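Local coordinates for nudix hydrolase domain-containing protein (PDB 3E57), which is a putative Nudix hydrolase, a member of a family that typically cleaves nucleoside diphosphates linked to another moiety, at the interface of chains A and B. Sequence-based numbering; all coordinates share one arbitrary frame. Chains: chain A/B, uncharacterized protein Tm1382.

The interface of chains A and B. Residues chain A 201, 205; chain B 34, 147, 153.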
ATOM      1  N   ALA A 201       4.561  -8.635  -2.586  1.00 22.41           N
ATOM      2  CA  ALA A 201       4.933  -7.530  -3.473  1.00 22.78           C
ATOM      3  C   ALA A 201       6.246  -6.904  -3.059  1.00 23.10           C
ATOM      4  O   ALA A 201       7.121  -6.671  -3.902  1.00 23.39           O
ATOM      5  CB  ALA A 201       3.822  -6.469  -3.526  1.00 22.37           C
ATOM      6  N   ASN A 205       9.835  -7.125  -5.179  1.00 32.92           N
ATOM      7  CA  ASN A 205      10.466  -5.870  -5.572  1.00 34.01           C
ATOM      8  C   ASN A 205      11.865  -5.705  -4.978  1.00 35.11           C
ATOM      9  O   ASN A 205      12.746  -5.120  -5.617  1.00 35.32           O
ATOM     10  CB  ASN A 205       9.594  -4.673  -5.180  1.00 34.19           C
ATOM     11  CG  ASN A 205       9.831  -3.472  -6.068  1.00 34.97           C
ATOM     12  OD1 ASN A 205       9.726  -3.559  -7.296  1.00 35.65           O
ATOM     13  ND2 ASN A 205      10.149  -2.341  -5.455  1.00 36.36           N
TER
ATOM     14  N   GLU B  34       4.900   0.749  -0.864  1.00 24.19           N
ATOM     15  CA  GLU B  34       4.128  -0.091  -1.777  1.00 23.80           C
ATOM     16  C   GLU B  34       2.671   0.132  -1.442  1.00 23.12           C
ATOM     17  O   GLU B  34       2.225  -0.265  -0.385  1.00 21.96           O
ATOM     18  CB  GLU B  34       4.497  -1.566  -1.561  1.00 24.42           C
ATOM     19  CG  GLU B  34       3.678  -2.578  -2.372  1.00 25.99           C
ATOM     20  CD  GLU B  34       4.037  -2.594  -3.859  1.00 29.14           C
ATOM     21  OE1 GLU B  34       5.232  -2.405  -4.193  1.00 31.56           O
ATOM     22  OE2 GLU B  34       3.114  -2.812  -4.686  1.00 29.72           O
ATOM     23  N   SER B 147       4.027  -2.145  -7.391  1.00 30.88           N
ATOM     24  CA  SER B 147       4.996  -2.824  -8.213  1.00 31.81           C
ATOM     25  C   SER B 147       4.469  -4.165  -8.701  1.00 32.56           C
ATOM     26  O   SER B 147       5.251  -4.990  -9.165  1.00 32.91           O
ATOM     27  CB  SER B 147       6.285  -3.033  -7.420  1.00 31.69           C
ATOM     28  OG  SER B 147       6.057  -3.888  -6.315  1.00 29.55           O
ATOM     29  N   ARG B 153       4.862  -0.712 -12.308  1.00 34.47           N
ATOM     30  CA  ARG B 153       6.243  -0.381 -11.942  1.00 34.76           C
ATOM     31  C   ARG B 153       6.815   0.854 -12.651  1.00 34.38           C
ATOM     32  O   ARG B 153       7.798   1.441 -12.173  1.00 35.03           O
ATOM     33  CB  ARG B 153       7.159  -1.589 -12.151  1.00 34.87           C
ATOM     34  CG  ARG B 153       6.870  -2.719 -11.190  1.00 35.10           C
ATOM     35  CD  ARG B 153       7.916  -3.823 -11.223  1.00 37.04           C
ATOM     36  NE  ARG B 153       7.896  -4.641 -12.439  1.00 38.88           N
ATOM     37  CZ  ARG B 153       7.189  -5.759 -12.613  1.00 40.01           C
ATOM     38  NH1 ARG B 153       6.364  -6.218 -11.676  1.00 40.63           N
ATOM     39  NH2 ARG B 153       7.294  -6.420 -13.763  1.00 40.23           N
TER
HETATM   40  O   HOH W   1       6.488  -6.512  -6.561  1.00 27.61           O
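The methyl group of A:Ala201 rests against the carboxylate of B:Glu34, its CB 3.9 Å from the carboxylate carbon CD. One turn along the same helix, residues 194-206 of this Nudix-family protein, A:Asn205 lays its amide beside the B:Ser147 side chain; the amide oxygen OD1 of A:Asn205 is 3.5 Å from CB of B:Ser147. CG of A:Asn205 lies roughly anti to the backbone N (chi1 -154°), which sets the amide alongside the serine. Alanine, with only a methyl, suits a close approach of the helix; the flat asparagine amide can pack here yet tolerate a watery edge, and serine is short enough to pack through CB while offering a hydroxyl.

B:Glu34 fixes that serine from within its own chain, a carboxylate having an acceptor for each donor. Its bent side chain presents both oxygens: OE1 takes the hydroxyl OG of B:Ser147 at 2.7 Å on the syn side, out of the carboxylate plane, while OE2 receives the backbone N of B:Ser147 at 2.9 Å on its syn lone pair. An alanine here would probably leave the hydroxyl and backbone N-H of B:Ser147 without their carboxylate acceptors and set the serine free to turn.

Further out, a water bridges the chains, 2.7 Å from A:Ala201 O and 2.7 Å from B:Ser147 OG. B:Arg153, long enough to reach back from its short helix, donates NH1 to B:Ser147 O at 3.0 Å; the bond, near the guanidinium plane, is likely to steady the loop at the edge of this patch of the two-fold interface, whose role in solution the structure alone does not show.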